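SusD homolog (Bacteroides thetaiotaomicron, PDB 3EHM) probably binds mucin O-glycans as a SusD-like outer-membrane lipoprotein, helping this gut symbiont to use them. Local coordinates at residues K24-R35 and Q98-I109. Sequence-based numbering, arbitrary orientation.
Sequences KYGARFMNMQQR and QIFLPWNEIYEI
R28 and M32, one turn apart on helix 23-36, each enter a four-residue hole on helix 85-110, and I106 answers as a knob among Y25, R28, F29 and M32. This is knobs-into-holes packing of nearly antiparallel helices in the helix-rich, TPR-related SusD fold; the axes of segments 24-35 and 98-109 come within 8.7 Å, with 150° between their N-to-C directions. P102 suits its place because its compact ring lets the backbones close in: its CB lies 3.5 Å from R28 O. M32, a long, unbranched methionine modelled as selenomethionine, lays its CG 3.6 Å from P102 CG, then bends (chi3 70°), bringing CE beside W103 CB and CD1 and within 4.0 Å of I99 CD1, while SE lies at the edge of the indole's five-membered ring, a Met-aromatic contact. Branched I106 fills two directions at once, CD1 reaching M32 SE and CG2 the Y25 ring.

Along the more open flank, R28 runs extended from CG to NE, and NE gives E105 OE1 a nearly straight salt-bridging hydrogen bond of 2.7 Å, in the guanidinium plane but from above the carboxylate plane. R28 NH1 also donates to K24 O, which fixes the guanidinium's rotation while I109 CD1 sits over one face, offset toward NH1. Replacing R28 by a leucine would probably leave the E105 carboxylate without its charged mate and I109 CD1 without the flat group it packs on.

At the far end, the R35 guanidinium and the Q98 amide lie nearly parallel and offset, with NE2 over one face, 3.5 Å from R35 NH2.

Helix 116-140 backs the buried side: Y25, F29 and I99 touch it, N126 accepts from W103 NE1, and E118 pairs with K24 NZ. That lysine's CD still rests 3.9 Å from I109 CG2.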
loop_
_atom_site.group_PDB
_atom_site.type_symbol
_atom_site.label_atom_id
_atom_site.label_comp_id
_atom_site.label_asym_id
_atom_site.label_seq_id
_atom_site.Cartn_x
_atom_site.Cartn_y
_atom_site.Cartn_z
ATOM N N LYS A 24 -0.680 16.790 -26.866
ATOM C CA LYS A 24 -0.434 17.723 -25.772
ATOM C C LYS A 24 -0.587 17.131 -24.374
ATOM O O LYS A 24 -0.098 17.710 -23.404
ATOM C CB LYS A 24 -1.345 18.948 -25.905
ATOM C CG LYS A 24 -2.827 18.648 -25.839
ATOM C CD LYS A 24 -3.627 19.911 -26.130
ATOM C CE LYS A 24 -5.116 19.622 -26.206
ATOM N NZ LYS A 24 -5.888 20.849 -26.558
ATOM N N TYR A 25 -1.254 15.984 -24.270
ATOM C CA TYR A 25 -1.472 15.335 -22.974
ATOM C C TYR A 25 -0.547 14.147 -22.702
ATOM O O TYR A 25 -0.289 13.806 -21.550
ATOM C CB TYR A 25 -2.916 14.838 -22.874
ATOM C CG TYR A 25 -3.965 15.920 -22.964
ATOM C CD1 TYR A 25 -4.834 15.989 -24.055
ATOM C CD2 TYR A 25 -4.099 16.868 -21.954
ATOM C CE1 TYR A 25 -5.815 16.981 -24.132
ATOM C CE2 TYR A 25 -5.069 17.860 -22.023
ATOM C CZ TYR A 25 -5.924 17.911 -23.110
ATOM O OH TYR A 25 -6.881 18.898 -23.163
ATOM N N GLY A 26 -0.068 13.521 -23.771
ATOM C CA GLY A 26 0.785 12.346 -23.671
ATOM C C GLY A 26 1.918 12.274 -22.662
ATOM O O GLY A 26 1.893 11.431 -21.759
ATOM N N ALA A 27 2.923 13.127 -22.823
ATOM C CA ALA A 27 4.073 13.131 -21.927
ATOM C C ALA A 27 3.656 13.364 -20.478
ATOM O O ALA A 27 4.150 12.704 -19.565
ATOM C CB ALA A 27 5.068 14.201 -22.363
ATOM N N ARG A 28 2.748 14.310 -20.277
ATOM C CA ARG A 28 2.258 14.629 -18.944
ATOM C C ARG A 28 1.551 13.442 -18.303
ATOM O O ARG A 28 1.764 13.142 -17.128
ATOM C CB ARG A 28 1.306 15.819 -19.022
ATOM C CG ARG A 28 2.010 17.132 -19.293
ATOM C CD ARG A 28 1.055 18.156 -19.873
ATOM N NE ARG A 28 1.656 19.483 -19.914
ATOM C CZ ARG A 28 1.682 20.256 -20.991
ATOM N NH1 ARG A 28 1.140 19.831 -22.125
ATOM N NH2 ARG A 28 2.239 21.459 -20.931
ATOM N N PHE A 29 0.712 12.764 -19.082
ATOM C CA PHE A 29 -0.025 11.612 -18.574
ATOM C C PHE A 29 0.900 10.446 -18.227
ATOM O O PHE A 29 0.688 9.751 -17.231
ATOM C CB PHE A 29 -1.077 11.169 -19.598
ATOM C CG PHE A 29 -1.945 10.037 -19.128
ATOM C CD1 PHE A 29 -2.545 10.077 -17.871
ATOM C CD2 PHE A 29 -2.167 8.931 -19.942
ATOM C CE1 PHE A 29 -3.355 9.031 -17.434
ATOM C CE2 PHE A 29 -2.975 7.881 -19.516
ATOM C CZ PHE A 29 -3.569 7.931 -18.257
HETATM N N MSE A 30 1.930 10.224 -19.036
HETATM C CA MSE A 30 2.847 9.130 -18.746
HETATM C C MSE A 30 3.679 9.441 -17.506
HETATM O O MSE A 30 4.027 8.540 -16.743
HETATM C CB MSE A 30 3.744 8.838 -19.954
HETATM C CG MSE A 30 2.983 8.225 -21.121
HETATM SE SE MSE A 30 4.120 7.304 -22.387
HETATM C CE MSE A 30 5.018 8.857 -23.112
ATOM N N ASN A 31 3.983 10.719 -17.298
ATOM C CA ASN A 31 4.745 11.136 -16.125
ATOM C C ASN A 31 3.885 10.823 -14.905
ATOM O O ASN A 31 4.370 10.273 -13.916
ATOM C CB ASN A 31 5.044 12.641 -16.183
ATOM C CG ASN A 31 5.841 13.136 -14.978
ATOM O OD1 ASN A 31 6.086 14.336 -14.831
ATOM N ND2 ASN A 31 6.253 12.215 -14.118
HETATM N N MSE A 32 2.601 11.162 -14.991
HETATM C CA MSE A 32 1.668 10.907 -13.894
HETATM C C MSE A 32 1.637 9.436 -13.501
HETATM O O MSE A 32 1.725 9.094 -12.322
HETATM C CB MSE A 32 0.241 11.333 -14.271
HETATM C CG MSE A 32 -0.014 12.830 -14.242
HETATM SE SE MSE A 32 -1.917 13.194 -14.453
HETATM C CE MSE A 32 -2.526 12.534 -12.736
ATOM N N GLN A 33 1.497 8.569 -14.499
ATOM C CA GLN A 33 1.431 7.136 -14.254
ATOM C C GLN A 33 2.668 6.582 -13.559
ATOM O O GLN A 33 2.567 5.694 -12.711
ATOM C CB GLN A 33 1.201 6.399 -15.574
ATOM C CG GLN A 33 -0.107 6.783 -16.238
ATOM C CD GLN A 33 -0.245 6.197 -17.622
ATOM O OE1 GLN A 33 -0.573 5.023 -17.783
ATOM N NE2 GLN A 33 0.017 7.014 -18.635
ATOM N N GLN A 34 3.834 7.103 -13.914
ATOM C CA GLN A 34 5.071 6.639 -13.304
ATOM C C GLN A 34 5.247 7.185 -11.892
ATOM O O GLN A 34 6.122 6.734 -11.159
ATOM C CB GLN A 34 6.264 7.064 -14.154
ATOM C CG GLN A 34 6.234 6.512 -15.560
ATOM C CD GLN A 34 7.311 7.118 -16.422
ATOM O OE1 GLN A 34 8.497 6.854 -16.226
ATOM N NE2 GLN A 34 6.908 7.950 -17.377
ATOM N N ARG A 35 4.416 8.155 -11.516
ATOM C CA ARG A 35 4.500 8.778 -10.194
ATOM C C ARG A 35 3.594 8.186 -9.115
ATOM O O ARG A 35 3.883 8.321 -7.925
ATOM C CB ARG A 35 4.196 10.275 -10.302
ATOM C CG ARG A 35 5.195 11.062 -11.124
ATOM C CD ARG A 35 6.558 11.083 -10.468
ATOM N NE ARG A 35 7.488 11.914 -11.223
ATOM C CZ ARG A 35 8.697 12.257 -10.797
ATOM N NH1 ARG A 35 9.126 11.840 -9.613
ATOM N NH2 ARG A 35 9.475 13.020 -11.556
ATOM N N GLN A 98 4.991 15.650 -6.707
ATOM C CA GLN A 98 5.546 15.266 -8.009
ATOM C C GLN A 98 4.442 15.038 -9.038
ATOM O O GLN A 98 4.536 15.513 -10.171
ATOM C CB GLN A 98 6.419 14.005 -7.901
ATOM C CG GLN A 98 7.783 14.230 -7.232
ATOM C CD GLN A 98 8.745 15.114 -8.035
ATOM O OE1 GLN A 98 9.827 15.463 -7.554
ATOM N NE2 GLN A 98 8.361 15.469 -9.255
ATOM N N ILE A 99 3.387 14.331 -8.645
ATOM C CA ILE A 99 2.291 14.070 -9.570
ATOM C C ILE A 99 1.392 15.306 -9.750
ATOM O O ILE A 99 0.700 15.438 -10.760
ATOM C CB ILE A 99 1.459 12.846 -9.105
ATOM C CG1 ILE A 99 0.593 12.344 -10.262
ATOM C CG2 ILE A 99 0.597 13.208 -7.906
ATOM C CD1 ILE A 99 -0.094 11.022 -9.981
ATOM N N PHE A 100 1.415 16.218 -8.780
ATOM C CA PHE A 100 0.613 17.442 -8.866
ATOM C C PHE A 100 0.997 18.253 -10.099
ATOM O O PHE A 100 0.133 18.779 -10.798
ATOM C CB PHE A 100 0.825 18.331 -7.637
ATOM C CG PHE A 100 0.091 19.647 -7.711
ATOM C CD1 PHE A 100 -1.251 19.732 -7.359
ATOM C CD2 PHE A 100 0.736 20.797 -8.163
ATOM C CE1 PHE A 100 -1.949 20.942 -7.456
ATOM C CE2 PHE A 100 0.049 22.013 -8.267
ATOM C CZ PHE A 100 -1.296 22.081 -7.910
ATOM N N LEU A 101 2.301 18.351 -10.347
ATOM C CA LEU A 101 2.825 19.113 -11.477
ATOM C C LEU A 101 2.177 18.783 -12.818
ATOM O O LEU A 101 1.492 19.625 -13.401
ATOM C CB LEU A 101 4.347 18.932 -11.585
ATOM C CG LEU A 101 5.244 19.857 -10.755
ATOM C CD1 LEU A 101 5.061 21.291 -11.240
ATOM C CD2 LEU A 101 4.911 19.742 -9.282
ATOM N N PRO A 102 2.390 17.559 -13.330
ATOM C CA PRO A 102 1.780 17.221 -14.617
ATOM C C PRO A 102 0.248 17.224 -14.591
ATOM O O PRO A 102 -0.394 17.560 -15.591
ATOM C CB PRO A 102 2.371 15.845 -14.924
ATOM C CG PRO A 102 2.573 15.254 -13.569
ATOM C CD PRO A 102 3.146 16.413 -12.788
ATOM N N TRP A 103 -0.347 16.847 -13.464
ATOM C CA TRP A 103 -1.805 16.848 -13.391
ATOM C C TRP A 103 -2.343 18.259 -13.567
ATOM O O TRP A 103 -3.309 18.475 -14.296
ATOM C CB TRP A 103 -2.321 16.317 -12.050
ATOM C CG TRP A 103 -3.814 16.496 -11.942
ATOM C CD1 TRP A 103 -4.780 15.696 -12.487
ATOM C CD2 TRP A 103 -4.502 17.615 -11.366
ATOM N NE1 TRP A 103 -6.023 16.252 -12.295
ATOM C CE2 TRP A 103 -5.882 17.429 -11.609
ATOM C CE3 TRP A 103 -4.086 18.760 -10.672
ATOM C CZ2 TRP A 103 -6.850 18.347 -11.183
ATOM C CZ3 TRP A 103 -5.047 19.672 -10.248
ATOM C CH2 TRP A 103 -6.415 19.457 -10.507
ATOM N N ASN A 104 -1.719 19.210 -12.882
ATOM C CA ASN A 104 -2.144 20.600 -12.939
ATOM C C ASN A 104 -2.097 21.170 -14.351
ATOM O O ASN A 104 -2.961 21.961 -14.730
ATOM C CB ASN A 104 -1.290 21.452 -12.001
ATOM C CG ASN A 104 -1.835 22.859 -11.833
ATOM O OD1 ASN A 104 -3.019 23.051 -11.551
ATOM N ND2 ASN A 104 -0.968 23.850 -11.995
ATOM N N GLU A 105 -1.093 20.773 -15.130
ATOM C CA GLU A 105 -0.983 21.262 -16.503
ATOM C C GLU A 105 -2.095 20.661 -17.362
ATOM O O GLU A 105 -2.665 21.342 -18.213
ATOM C CB GLU A 105 0.381 20.911 -17.098
ATOM C CG GLU A 105 1.549 21.398 -16.263
ATOM C CD GLU A 105 2.877 21.282 -16.989
ATOM O OE1 GLU A 105 3.037 20.344 -17.802
ATOM O OE2 GLU A 105 3.763 22.127 -16.735
ATOM N N ILE A 106 -2.399 19.386 -17.134
ATOM C CA ILE A 106 -3.456 18.710 -17.880
ATOM C C ILE A 106 -4.782 19.388 -17.547
ATOM O O ILE A 106 -5.592 19.664 -18.430
ATOM C CB ILE A 106 -3.545 17.208 -17.500
ATOM C CG1 ILE A 106 -2.306 16.472 -18.016
ATOM C CG2 ILE A 106 -4.817 16.583 -18.080
ATOM C CD1 ILE A 106 -2.305 14.985 -17.702
ATOM N N TYR A 107 -4.988 19.657 -16.263
ATOM C CA TYR A 107 -6.203 20.308 -15.788
ATOM C C TYR A 107 -6.376 21.666 -16.463
ATOM O O TYR A 107 -7.438 21.978 -17.003
ATOM C CB TYR A 107 -6.133 20.492 -14.268
ATOM C CG TYR A 107 -7.324 21.205 -13.666
ATOM C CD1 TYR A 107 -8.600 20.652 -13.735
ATOM C CD2 TYR A 107 -7.171 22.427 -13.012
ATOM C CE1 TYR A 107 -9.697 21.297 -13.167
ATOM C CE2 TYR A 107 -8.262 23.080 -12.440
ATOM C CZ TYR A 107 -9.519 22.508 -12.521
ATOM O OH TYR A 107 -10.598 23.144 -11.948
ATOM N N GLU A 108 -5.324 22.474 -16.428
ATOM C CA GLU A 108 -5.369 23.799 -17.026
ATOM C C GLU A 108 -5.746 23.736 -18.504
ATOM O O GLU A 108 -6.515 24.562 -18.994
ATOM C CB GLU A 108 -4.012 24.491 -16.852
ATOM C CG GLU A 108 -3.900 25.826 -17.569
ATOM C CD GLU A 108 -2.685 26.629 -17.137
ATOM O OE1 GLU A 108 -2.465 27.720 -17.706
ATOM O OE2 GLU A 108 -1.954 26.174 -16.228
ATOM N N ILE A 109 -5.219 22.738 -19.206
ATOM C CA ILE A 109 -5.479 22.584 -20.634
ATOM C C ILE A 109 -6.858 22.033 -20.992
ATOM O O ILE A 109 -7.461 22.450 -21.977
ATOM C CB ILE A 109 -4.424 21.662 -21.286
ATOM C CG1 ILE A 109 -3.022 22.241 -21.085
ATOM C CG2 ILE A 109 -4.715 21.507 -22.772
ATOM C CD1 ILE A 109 -1.902 21.299 -21.517
#